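Extracellular matrix-binding protein EbhA (Staphylococcus aureus, PDB 2DGJ) is a cell wall-associated adhesin that probably binds extracellular matrix, this fragment being a stretch of its rod built from alternately connected three-helix bundles. Local coordinates at residues 81-86 / 117-122; 156-161 / 191-196; 212-217 / 242-247. One frame throughout, in Å; residues are numbered along the deposited sequence.

Interaction 1: residues 81-86 / 117-122. With ACY (acetic acid), chain D.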
ATOM      1  N   LYS A  81       3.953  -8.450  11.049  1.00 13.97           N
ATOM      2  CA  LYS A  81       5.131  -9.291  10.879  1.00 13.84           C
ATOM      3  C   LYS A  81       4.717 -10.752  10.777  1.00 13.67           C
ATOM      4  O   LYS A  81       5.268 -11.511   9.985  1.00 13.89           O
ATOM      5  CB  LYS A  81       6.090  -9.109  12.055  1.00 13.92           C
ATOM      6  CG  LYS A  81       6.752  -7.748  12.114  1.00 14.07           C
ATOM      7  CD  LYS A  81       7.817  -7.724  13.195  1.00 14.42           C
ATOM      8  CE  LYS A  81       8.591  -6.419  13.178  1.00 14.61           C
ATOM      9  NZ  LYS A  81       9.727  -6.430  14.145  1.00 15.19           N
ATOM     10  N   ALA A  82       3.738 -11.140  11.584  1.00 13.29           N
ATOM     11  CA  ALA A  82       3.245 -12.511  11.572  1.00 12.99           C
ATOM     12  C   ALA A  82       2.671 -12.811  10.188  1.00 12.77           C
ATOM     13  O   ALA A  82       2.914 -13.873   9.611  1.00 12.86           O
ATOM     14  CB  ALA A  82       2.173 -12.683  12.652  1.00 13.03           C
ATOM     15  N   ALA A  83       1.916 -11.853   9.661  1.00 12.48           N
ATOM     16  CA  ALA A  83       1.297 -11.984   8.350  1.00 12.23           C
ATOM     17  C   ALA A  83       2.365 -12.132   7.269  1.00 12.07           C
ATOM     18  O   ALA A  83       2.234 -12.951   6.362  1.00 12.13           O
ATOM     19  CB  ALA A  83       0.413 -10.761   8.066  1.00 12.04           C
ATOM     20  N   ALA A  84       3.429 -11.346   7.381  1.00 11.86           N
ATOM     21  CA  ALA A  84       4.512 -11.389   6.408  1.00 11.72           C
ATOM     22  C   ALA A  84       5.234 -12.728   6.440  1.00 11.61           C
ATOM     23  O   ALA A  84       5.554 -13.299   5.395  1.00 11.43           O
ATOM     24  CB  ALA A  84       5.497 -10.256   6.681  1.00 11.77           C
ATOM     25  N   ARG A  85       5.489 -13.234   7.640  1.00 11.64           N
ATOM     26  CA  ARG A  85       6.183 -14.505   7.775  1.00 11.66           C
ATOM     27  C   ARG A  85       5.342 -15.619   7.167  1.00 11.89           C
ATOM     28  O   ARG A  85       5.862 -16.511   6.506  1.00 11.81           O
ATOM     29  CB  ARG A  85       6.476 -14.807   9.248  1.00 11.43           C
ATOM     30  CG  ARG A  85       7.327 -13.750   9.953  1.00 11.11           C
ATOM     31  CD  ARG A  85       7.973 -14.310  11.218  1.00 10.93           C
ATOM     32  NE  ARG A  85       8.689 -13.279  11.966  1.00 10.76           N
ATOM     33  CZ  ARG A  85       8.115 -12.441  12.825  1.00 10.63           C
ATOM     34  NH1 ARG A  85       6.809 -12.502  13.059  1.00 10.35           N
ATOM     35  NH2 ARG A  85       8.843 -11.509  13.423  1.00 10.72           N
ATOM     36  N   GLN A  86       4.034 -15.546   7.382  1.00 12.23           N
ATOM     37  CA  GLN A  86       3.114 -16.539   6.849  1.00 12.62           C
ATOM     38  C   GLN A  86       3.173 -16.512   5.329  1.00 12.92           C
ATOM     39  O   GLN A  86       3.250 -17.559   4.687  1.00 13.05           O
ATOM     40  CB  GLN A  86       1.686 -16.252   7.325  1.00 12.60           C
ATOM     41  CG  GLN A  86       0.630 -17.177   6.741  1.00 12.57           C
ATOM     42  CD  GLN A  86       0.958 -18.645   6.942  1.00 12.80           C
ATOM     43  OE1 GLN A  86       1.338 -19.070   8.036  1.00 12.76           O
ATOM     44  NE2 GLN A  86       0.801 -19.433   5.884  1.00 12.88           N
ATOM     45  N   THR A 117       5.864  -3.447   3.072  1.00 18.19           N
ATOM     46  CA  THR A 117       6.776  -3.131   1.981  1.00 18.14           C
ATOM     47  C   THR A 117       7.712  -4.316   1.772  1.00 18.13           C
ATOM     48  O   THR A 117       8.066  -4.651   0.638  1.00 18.06           O
ATOM     49  CB  THR A 117       7.605  -1.865   2.295  1.00 18.20           C
ATOM     50  OG1 THR A 117       6.785  -0.703   2.111  1.00 18.34           O
ATOM     51  CG2 THR A 117       8.829  -1.775   1.389  1.00 18.19           C
ATOM     52  N   VAL A 118       8.113  -4.946   2.873  1.00 18.07           N
ATOM     53  CA  VAL A 118       8.998  -6.099   2.807  1.00 17.87           C
ATOM     54  C   VAL A 118       8.215  -7.275   2.254  1.00 17.83           C
ATOM     55  O   VAL A 118       8.756  -8.094   1.511  1.00 17.91           O
ATOM     56  CB  VAL A 118       9.553  -6.470   4.204  1.00 17.84           C
ATOM     57  CG1 VAL A 118      10.284  -7.805   4.135  1.00 17.79           C
ATOM     58  CG2 VAL A 118      10.500  -5.387   4.692  1.00 17.70           C
ATOM     59  N   LYS A 119       6.939  -7.358   2.611  1.00 17.65           N
ATOM     60  CA  LYS A 119       6.104  -8.442   2.120  1.00 17.50           C
ATOM     61  C   LYS A 119       5.906  -8.268   0.622  1.00 17.45           C
ATOM     62  O   LYS A 119       5.820  -9.243  -0.124  1.00 17.50           O
ATOM     63  CB  LYS A 119       4.744  -8.447   2.827  1.00 17.48           C
ATOM     64  CG  LYS A 119       3.815  -9.558   2.351  1.00 17.47           C
ATOM     65  CD  LYS A 119       2.612  -9.762   3.272  1.00 17.64           C
ATOM     66  CE  LYS A 119       1.636  -8.596   3.244  1.00 17.65           C
ATOM     67  NZ  LYS A 119       0.428  -8.890   4.074  1.00 17.74           N
ATOM     68  N   THR A 120       5.842  -7.009   0.195  1.00 17.22           N
ATOM     69  CA  THR A 120       5.649  -6.684  -1.211  1.00 16.99           C
ATOM     70  C   THR A 120       6.871  -7.044  -2.048  1.00 16.79           C
ATOM     71  O   THR A 120       6.740  -7.627  -3.123  1.00 16.95           O
ATOM     72  CB  THR A 120       5.337  -5.182  -1.400  1.00 16.96           C
ATOM     73  OG1 THR A 120       4.043  -4.885  -0.856  1.00 16.87           O
ATOM     74  CG2 THR A 120       5.366  -4.817  -2.877  1.00 16.99           C
ATOM     75  N   ASN A 121       8.058  -6.701  -1.558  1.00 16.51           N
ATOM     76  CA  ASN A 121       9.291  -7.008  -2.273  1.00 16.34           C
ATOM     77  C   ASN A 121       9.508  -8.518  -2.359  1.00 16.23           C
ATOM     78  O   ASN A 121      10.033  -9.018  -3.352  1.00 16.14           O
ATOM     79  CB  ASN A 121      10.497  -6.362  -1.587  1.00 16.25           C
ATOM     80  CG  ASN A 121      10.431  -4.857  -1.595  1.00 16.29           C
ATOM     81  OD1 ASN A 121       9.630  -4.263  -2.323  1.00 16.20           O
ATOM     82  ND2 ASN A 121      11.283  -4.221  -0.792  1.00 16.16           N
ATOM     83  N   ALA A 122       9.105  -9.237  -1.314  1.00 16.17           N
ATOM     84  CA  ALA A 122       9.256 -10.688  -1.272  1.00 16.01           C
ATOM     85  C   ALA A 122       8.447 -11.365  -2.379  1.00 15.99           C
ATOM     86  O   ALA A 122       8.919 -12.305  -3.023  1.00 16.00           O
ATOM     87  CB  ALA A 122       8.818 -11.212   0.087  1.00 15.77           C
TER
HETATM   88  C   ACY D1501       9.609  -9.435  16.101  1.00 37.37           C
HETATM   89  O   ACY D1501       9.672  -8.266  16.407  1.00 37.32           O
HETATM   90  OXT ACY D1501       8.462 -10.112  16.263  1.00 37.36           O
HETATM   91  CH3 ACY D1501      10.821 -10.130  15.536  1.00 37.32           C

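Interaction 2: residues 156-161 / 191-196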
ATOM      1  N   ARG A 156      25.535 -20.225 -29.427  1.00 15.37           N
ATOM      2  CA  ARG A 156      25.366 -21.398 -28.568  1.00 15.38           C
ATOM      3  C   ARG A 156      26.004 -21.138 -27.208  1.00 15.42           C
ATOM      4  O   ARG A 156      25.460 -21.515 -26.168  1.00 15.49           O
ATOM      5  CB  ARG A 156      26.021 -22.639 -29.188  1.00 15.34           C
ATOM      6  CG  ARG A 156      25.413 -23.118 -30.497  1.00 15.34           C
ATOM      7  CD  ARG A 156      25.853 -24.545 -30.786  1.00 15.27           C
ATOM      8  NE  ARG A 156      27.305 -24.675 -30.749  1.00 15.20           N
ATOM      9  CZ  ARG A 156      28.103 -24.493 -31.794  1.00 15.19           C
ATOM     10  NH1 ARG A 156      27.598 -24.169 -32.978  1.00 15.24           N
ATOM     11  NH2 ARG A 156      29.413 -24.631 -31.654  1.00 15.01           N
ATOM     12  N   ASN A 157      27.169 -20.497 -27.229  1.00 15.49           N
ATOM     13  CA  ASN A 157      27.902 -20.191 -26.007  1.00 15.49           C
ATOM     14  C   ASN A 157      27.173 -19.171 -25.146  1.00 15.38           C
ATOM     15  O   ASN A 157      27.173 -19.272 -23.919  1.00 15.37           O
ATOM     16  CB  ASN A 157      29.304 -19.675 -26.350  1.00 15.80           C
ATOM     17  CG  ASN A 157      30.263 -20.792 -26.722  1.00 16.27           C
ATOM     18  OD1 ASN A 157      29.844 -21.915 -27.016  1.00 16.54           O
ATOM     19  ND2 ASN A 157      31.560 -20.487 -26.718  1.00 16.39           N
ATOM     20  N   ALA A 158      26.549 -18.191 -25.792  1.00 15.27           N
ATOM     21  CA  ALA A 158      25.824 -17.154 -25.072  1.00 15.27           C
ATOM     22  C   ALA A 158      24.642 -17.762 -24.330  1.00 15.20           C
ATOM     23  O   ALA A 158      24.331 -17.364 -23.211  1.00 15.21           O
ATOM     24  CB  ALA A 158      25.346 -16.080 -26.041  1.00 15.35           C
ATOM     25  N   TYR A 159      23.991 -18.734 -24.960  1.00 15.11           N
ATOM     26  CA  TYR A 159      22.842 -19.396 -24.360  1.00 14.99           C
ATOM     27  C   TYR A 159      23.269 -20.265 -23.177  1.00 15.00           C
ATOM     28  O   TYR A 159      22.678 -20.195 -22.102  1.00 14.87           O
ATOM     29  CB  TYR A 159      22.123 -20.262 -25.399  1.00 14.80           C
ATOM     30  CG  TYR A 159      20.939 -21.016 -24.828  1.00 14.66           C
ATOM     31  CD1 TYR A 159      19.803 -20.333 -24.397  1.00 14.68           C
ATOM     32  CD2 TYR A 159      20.969 -22.402 -24.688  1.00 14.48           C
ATOM     33  CE1 TYR A 159      18.725 -21.015 -23.836  1.00 14.68           C
ATOM     34  CE2 TYR A 159      19.900 -23.092 -24.132  1.00 14.58           C
ATOM     35  CZ  TYR A 159      18.781 -22.392 -23.706  1.00 14.65           C
ATOM     36  OH  TYR A 159      17.714 -23.067 -23.158  1.00 14.68           O
ATOM     37  N   THR A 160      24.287 -21.092 -23.388  1.00 15.07           N
ATOM     38  CA  THR A 160      24.783 -21.967 -22.333  1.00 15.32           C
ATOM     39  C   THR A 160      25.201 -21.145 -21.118  1.00 15.40           C
ATOM     40  O   THR A 160      24.997 -21.554 -19.978  1.00 15.24           O
ATOM     41  CB  THR A 160      25.994 -22.790 -22.820  1.00 15.29           C
ATOM     42  OG1 THR A 160      25.553 -23.774 -23.766  1.00 15.30           O
ATOM     43  CG2 THR A 160      26.688 -23.480 -21.640  1.00 15.39           C
ATOM     44  N   GLN A 161      25.788 -19.984 -21.374  1.00 15.61           N
ATOM     45  CA  GLN A 161      26.244 -19.104 -20.308  1.00 15.94           C
ATOM     46  C   GLN A 161      25.038 -18.570 -19.541  1.00 15.92           C
ATOM     47  O   GLN A 161      24.968 -18.685 -18.312  1.00 15.85           O
ATOM     48  CB  GLN A 161      27.048 -17.950 -20.904  1.00 16.39           C
ATOM     49  CG  GLN A 161      27.878 -17.171 -19.887  1.00 17.18           C
ATOM     50  CD  GLN A 161      28.776 -16.134 -20.545  1.00 17.74           C
ATOM     51  OE1 GLN A 161      29.577 -15.484 -19.879  1.00 18.07           O
ATOM     52  NE2 GLN A 161      28.647 -15.977 -21.862  1.00 18.06           N
ATOM     53  N   THR A 191      16.329 -15.211 -22.213  1.00 18.30           N
ATOM     54  CA  THR A 191      15.360 -14.896 -23.254  1.00 18.40           C
ATOM     55  C   THR A 191      16.001 -14.454 -24.567  1.00 18.51           C
ATOM     56  O   THR A 191      15.722 -15.020 -25.620  1.00 18.58           O
ATOM     57  CB  THR A 191      14.392 -13.790 -22.793  1.00 18.45           C
ATOM     58  OG1 THR A 191      13.682 -14.223 -21.625  1.00 18.44           O
ATOM     59  CG2 THR A 191      13.395 -13.476 -23.895  1.00 18.35           C
ATOM     60  N   ARG A 192      16.854 -13.438 -24.508  1.00 18.63           N
ATOM     61  CA  ARG A 192      17.507 -12.936 -25.711  1.00 18.77           C
ATOM     62  C   ARG A 192      18.521 -13.902 -26.329  1.00 18.64           C
ATOM     63  O   ARG A 192      18.642 -13.986 -27.556  1.00 18.59           O
ATOM     64  CB  ARG A 192      18.152 -11.577 -25.413  1.00 19.14           C
ATOM     65  CG  ARG A 192      17.087 -10.505 -25.213  1.00 19.82           C
ATOM     66  CD  ARG A 192      17.618  -9.117 -24.884  1.00 20.34           C
ATOM     67  NE  ARG A 192      16.515  -8.155 -24.894  1.00 20.81           N
ATOM     68  CZ  ARG A 192      16.583  -6.909 -24.431  1.00 20.97           C
ATOM     69  NH1 ARG A 192      17.707  -6.453 -23.892  1.00 21.24           N
ATOM     70  NH2 ARG A 192      15.514  -6.120 -24.496  1.00 20.90           N
ATOM     71  N   ALA A 193      19.236 -14.640 -25.488  1.00 18.40           N
ATOM     72  CA  ALA A 193      20.219 -15.597 -25.986  1.00 18.29           C
ATOM     73  C   ALA A 193      19.521 -16.747 -26.699  1.00 18.22           C
ATOM     74  O   ALA A 193      19.972 -17.207 -27.744  1.00 18.32           O
ATOM     75  CB  ALA A 193      21.057 -16.136 -24.841  1.00 18.23           C
ATOM     76  N   LYS A 194      18.415 -17.206 -26.126  1.00 18.14           N
ATOM     77  CA  LYS A 194      17.651 -18.312 -26.691  1.00 18.08           C
ATOM     78  C   LYS A 194      16.970 -17.917 -27.995  1.00 18.03           C
ATOM     79  O   LYS A 194      16.933 -18.698 -28.948  1.00 17.99           O
ATOM     80  CB  LYS A 194      16.599 -18.784 -25.686  1.00 18.16           C
ATOM     81  CG  LYS A 194      15.734 -19.941 -26.172  1.00 18.28           C
ATOM     82  CD  LYS A 194      14.557 -20.162 -25.234  1.00 18.38           C
ATOM     83  CE  LYS A 194      13.614 -21.219 -25.769  1.00 18.44           C
ATOM     84  NZ  LYS A 194      12.345 -21.235 -24.991  1.00 18.65           N
ATOM     85  N   ALA A 195      16.432 -16.702 -28.032  1.00 17.87           N
ATOM     86  CA  ALA A 195      15.754 -16.206 -29.223  1.00 17.85           C
ATOM     87  C   ALA A 195      16.769 -15.908 -30.312  1.00 17.85           C
ATOM     88  O   ALA A 195      16.398 -15.634 -31.454  1.00 17.83           O
ATOM     89  CB  ALA A 195      14.966 -14.948 -28.893  1.00 17.79           C
ATOM     90  N   ALA A 196      18.049 -15.958 -29.954  1.00 17.72           N
ATOM     91  CA  ALA A 196      19.125 -15.686 -30.895  1.00 17.61           C
ATOM     92  C   ALA A 196      19.572 -16.942 -31.651  1.00 17.57           C
ATOM     93  O   ALA A 196      20.071 -16.838 -32.775  1.00 17.61           O
ATOM     94  CB  ALA A 196      20.309 -15.057 -30.159  1.00 17.62           C
TER

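Interaction 3: residues 212-217 / 242-247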
ATOM      1  N   ASN A 212      23.100 -24.655 -54.902  1.00 19.64           N
ATOM      2  CA  ASN A 212      23.560 -23.815 -55.999  1.00 19.96           C
ATOM      3  C   ASN A 212      24.989 -24.165 -56.402  1.00 20.17           C
ATOM      4  O   ASN A 212      25.352 -24.067 -57.572  1.00 20.16           O
ATOM      5  CB  ASN A 212      23.472 -22.335 -55.619  1.00 19.80           C
ATOM      6  CG  ASN A 212      22.040 -21.853 -55.476  1.00 19.66           C
ATOM      7  OD1 ASN A 212      21.131 -22.367 -56.132  1.00 19.65           O
ATOM      8  ND2 ASN A 212      21.838 -20.851 -54.627  1.00 19.50           N
ATOM      9  N   THR A 213      25.801 -24.568 -55.429  1.00 20.54           N
ATOM     10  CA  THR A 213      27.181 -24.935 -55.719  1.00 20.91           C
ATOM     11  C   THR A 213      27.214 -26.248 -56.494  1.00 21.02           C
ATOM     12  O   THR A 213      27.966 -26.384 -57.457  1.00 21.02           O
ATOM     13  CB  THR A 213      28.016 -25.083 -54.426  1.00 20.99           C
ATOM     14  OG1 THR A 213      27.253 -25.793 -53.447  1.00 21.57           O
ATOM     15  CG2 THR A 213      28.394 -23.726 -53.870  1.00 20.98           C
ATOM     16  N   ILE A 214      26.393 -27.209 -56.081  1.00 21.16           N
ATOM     17  CA  ILE A 214      26.339 -28.495 -56.768  1.00 21.38           C
ATOM     18  C   ILE A 214      25.898 -28.310 -58.220  1.00 21.61           C
ATOM     19  O   ILE A 214      26.487 -28.888 -59.137  1.00 21.68           O
ATOM     20  CB  ILE A 214      25.358 -29.466 -56.065  1.00 21.29           C
ATOM     21  CG1 ILE A 214      25.988 -29.996 -54.774  1.00 21.34           C
ATOM     22  CG2 ILE A 214      25.007 -30.621 -56.992  1.00 21.13           C
ATOM     23  CD1 ILE A 214      25.119 -30.975 -54.001  1.00 21.33           C
ATOM     24  N   ASN A 215      24.859 -27.504 -58.419  1.00 21.85           N
ATOM     25  CA  ASN A 215      24.338 -27.253 -59.758  1.00 22.08           C
ATOM     26  C   ASN A 215      25.403 -26.717 -60.703  1.00 22.14           C
ATOM     27  O   ASN A 215      25.355 -26.976 -61.909  1.00 22.13           O
ATOM     28  CB  ASN A 215      23.176 -26.255 -59.704  1.00 22.31           C
ATOM     29  CG  ASN A 215      21.819 -26.930 -59.815  1.00 22.64           C
ATOM     30  OD1 ASN A 215      21.574 -27.708 -60.738  1.00 22.79           O
ATOM     31  ND2 ASN A 215      20.926 -26.622 -58.881  1.00 22.83           N
ATOM     32  N   GLY A 216      26.363 -25.977 -60.151  1.00 22.21           N
ATOM     33  CA  GLY A 216      27.410 -25.388 -60.966  1.00 22.25           C
ATOM     34  C   GLY A 216      28.706 -26.161 -61.112  1.00 22.28           C
ATOM     35  O   GLY A 216      29.649 -25.663 -61.727  1.00 22.31           O
ATOM     36  N   LEU A 217      28.766 -27.366 -60.557  1.00 22.26           N
ATOM     37  CA  LEU A 217      29.975 -28.178 -60.651  1.00 22.35           C
ATOM     38  C   LEU A 217      30.161 -28.773 -62.046  1.00 22.39           C
ATOM     39  O   LEU A 217      29.214 -29.287 -62.646  1.00 22.45           O
ATOM     40  CB  LEU A 217      29.949 -29.291 -59.597  1.00 22.31           C
ATOM     41  CG  LEU A 217      30.728 -29.023 -58.303  1.00 22.41           C
ATOM     42  CD1 LEU A 217      30.510 -27.591 -57.830  1.00 22.27           C
ATOM     43  CD2 LEU A 217      30.304 -30.031 -57.241  1.00 22.26           C
ATOM     44  N   ASN A 242      26.767 -30.220 -45.840  1.00 19.85           N
ATOM     45  CA  ASN A 242      28.143 -30.066 -46.301  1.00 20.36           C
ATOM     46  C   ASN A 242      28.825 -31.386 -46.645  1.00 20.63           C
ATOM     47  O   ASN A 242      29.763 -31.419 -47.441  1.00 20.79           O
ATOM     48  CB  ASN A 242      28.947 -29.319 -45.236  1.00 20.49           C
ATOM     49  CG  ASN A 242      28.506 -27.877 -45.087  1.00 20.67           C
ATOM     50  OD1 ASN A 242      28.660 -27.274 -44.024  1.00 20.94           O
ATOM     51  ND2 ASN A 242      27.965 -27.313 -46.163  1.00 20.61           N
ATOM     52  N   GLY A 243      28.358 -32.475 -46.046  1.00 20.93           N
ATOM     53  CA  GLY A 243      28.940 -33.773 -46.334  1.00 21.34           C
ATOM     54  C   GLY A 243      28.577 -34.167 -47.753  1.00 21.68           C
ATOM     55  O   GLY A 243      29.385 -34.748 -48.479  1.00 21.70           O
ATOM     56  N   VAL A 244      27.349 -33.845 -48.141  1.00 22.04           N
ATOM     57  CA  VAL A 244      26.853 -34.143 -49.479  1.00 22.43           C
ATOM     58  C   VAL A 244      27.581 -33.268 -50.492  1.00 22.79           C
ATOM     59  O   VAL A 244      28.006 -33.748 -51.543  1.00 22.77           O
ATOM     60  CB  VAL A 244      25.343 -33.867 -49.591  1.00 22.37           C
ATOM     61  CG1 VAL A 244      24.864 -34.112 -51.021  1.00 22.18           C
ATOM     62  CG2 VAL A 244      24.589 -34.748 -48.609  1.00 22.33           C
ATOM     63  N   LYS A 245      27.722 -31.986 -50.170  1.00 23.21           N
ATOM     64  CA  LYS A 245      28.406 -31.056 -51.058  1.00 23.77           C
ATOM     65  C   LYS A 245      29.828 -31.546 -51.329  1.00 24.08           C
ATOM     66  O   LYS A 245      30.270 -31.586 -52.478  1.00 24.05           O
ATOM     67  CB  LYS A 245      28.447 -29.657 -50.438  1.00 23.80           C
ATOM     68  CG  LYS A 245      28.822 -28.559 -51.423  1.00 24.04           C
ATOM     69  CD  LYS A 245      30.155 -27.910 -51.093  1.00 24.34           C
ATOM     70  CE  LYS A 245      30.076 -27.070 -49.822  1.00 24.62           C
ATOM     71  NZ  LYS A 245      31.359 -26.364 -49.545  1.00 24.82           N
ATOM     72  N   ASP A 246      30.539 -31.921 -50.269  1.00 24.50           N
ATOM     73  CA  ASP A 246      31.906 -32.409 -50.418  1.00 25.10           C
ATOM     74  C   ASP A 246      31.929 -33.649 -51.296  1.00 25.51           C
ATOM     75  O   ASP A 246      32.810 -33.814 -52.137  1.00 25.58           O
ATOM     76  CB  ASP A 246      32.522 -32.741 -49.055  1.00 25.12           C
ATOM     77  CG  ASP A 246      32.772 -31.501 -48.215  1.00 25.20           C
ATOM     78  OD1 ASP A 246      33.162 -30.466 -48.791  1.00 25.26           O
ATOM     79  OD2 ASP A 246      32.595 -31.567 -46.978  1.00 25.22           O
ATOM     80  N   LYS A 247      30.948 -34.525 -51.099  1.00 26.04           N
ATOM     81  CA  LYS A 247      30.870 -35.749 -51.879  1.00 26.56           C
ATOM     82  C   LYS A 247      30.726 -35.382 -53.345  1.00 26.83           C
ATOM     83  O   LYS A 247      31.210 -36.095 -54.219  1.00 26.81           O
ATOM     84  CB  LYS A 247      29.679 -36.604 -51.427  1.00 26.66           C
ATOM     85  CG  LYS A 247      29.518 -37.924 -52.173  1.00 26.82           C
ATOM     86  CD  LYS A 247      28.579 -38.869 -51.430  1.00 26.95           C
ATOM     87  CE  LYS A 247      27.193 -38.264 -51.241  1.00 27.08           C
ATOM     88  NZ  LYS A 247      26.311 -39.168 -50.458  1.00 27.18           N
TER

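Interaction 1: residues 81-86 / 117-122
Ala84 and Lys119 are where segments 81-86 and 117-122, on helices that run in broadly the same direction, come nearest, backbone to backbone, with Ala84 CA 5.4 Å from Lys119 CA. The contact is a small one, made by a lysine stem lying against alanines. Lys119 CB stands 4.3 Å from Ala84 CB. Beyond it the chain leaves anti to the backbone N (chi1 180°) and stays extended to CD, which lies 4.0 Å from Ala84 CA; the bend at chi3 (68°) then turns CE and NZ toward the methyl of Ala83. Methylenes meet Ala84, and the ammonium end only brushes Ala83, with Lys119 NZ 4.4 Å from Ala83 CB. One turn apart on 81-86, Lys81 and Arg85 hold an acetate, probably from the crystallisation liquor. Lys81 NZ donates to its O at 2.9 Å, and Arg85 NH2 makes a weak bond to OXT, which sits at the guanidinium edge near its plane. Asn107 accepts from both cations as well, through its backbone O from Lys81 and its OD1 from Arg85. Within this GA module helix 96-108 completes the three-helix packing, Ile106 touching Ala84, Arg85 and Val118 while Leu102 meets Ala122.

Interaction 2: residues 156-161 / 191-196
Tyr159 and Lys194 both start anti to their backbone N, with chi1 178° and 180°, and with the helices placed as they are, the phenol and the lysine stem lie side by side and point the same way. One flank of the ring does the touching: Tyr159 CE1 lies 3.6 Å from Lys194 CB, and Tyr159 CD1 is 3.7 Å from Lys194 CA. The approach is oblique to the ring plane, so the aromatic group leans on the start of the lysine stem. From there the lysine continues fully extended, leading its ammonium away from 156-161 to a salt bridge with Asp138, whose side chain also touches Tyr159.

Next to this pair the helices come very close, Tyr159 CA standing 4.9 Å from Ala193 CA. The small methyl of Ala193 makes that spacing possible. It points at the opposite backbone, with Ala193 CB 3.7 Å from Tyr159 CA and 3.9 Å from Ala158 O, and its contact with the methyl of Ala158 is looser. Alanine against a helix backbone thus joins two antiparallel members of a helical bundle in the FIVAR domain, helix 153-170 and helix 180-194. The tyrosine reaches past this pair to helix 139-144, packing on Thr142 and Leu143, and also touches Leu197. On the outer side of 191-196, Thr191 OG1 is hydrogen-bonded to Gln35 of the second subunit, and Ala195 packs on Ile43 of that same neighbouring chain.

Interaction 3: residues 212-217 / 242-247
Lys245 packs against Thr213 and Ile214 by its backbone and the first part of its side chain. Its CA receives Ile214 CD1 at 4.4 Å. CB touches neither residue, lying about 5.0 Å from both Ile214 CD1 and Thr213 OG1. CG, set anti to the backbone N (chi1 -165°), makes the nearest approach of the chain, 3.8 Å from Thr213 OG1. Here the stem bends: chi2 (-114°) departs from a staggered value, and with a second bend at chi3 it turns the lysine across the threonine at about a right angle. CD is still 4.3 Å from Thr213 OG1, whereas CE and NZ draw progressively further from it. The hydroxyl offers the lysine a van der Waals surface, since its proton is directed to its own helix, where the carbonyl of Ala210 is the strongest partner and that of Ser209 a further one.

The two segments belong to helix 199-215 and helix 238-250 of a GA module, a three-helix unit in which these two run in roughly the same direction and helix 222-234 packs against both. Ile214 brings the apolar half of the contact. Its side chain is extended to the tip, chi2 being -179°, and that reach places CD1 4.3 Å from Val244 CG1. Val232 touches both of these residues from helix 222-234, and Leu228 also packs on Ile214, while Gln231 lies against Val244. The same Gln231 accepts a hydrogen bond from Lys247 NZ, linking helix 238-250 to helix 222-234 by a polar bond as well.

The three contacts come in series along the chain, each closing before the next opens, and each within its own module: GA module, FIVAR domain, GA module. Their centres are spaced along the rod, about 35 Å from interaction 1 to interaction 2, about 31 Å from interaction 2 to interaction 3, and about 65 Å between the outer two. None touches another; even interactions 2 and 3, on the consecutive helices 180-194 and 199-215, keep about 12 Å between nearest atoms. Each joins helices locally, in parallel-running pairs in both GA modules and an antiparallel pair in the FIVAR domain, consistent with an elongated adhesin assembled from repeated helical bundles.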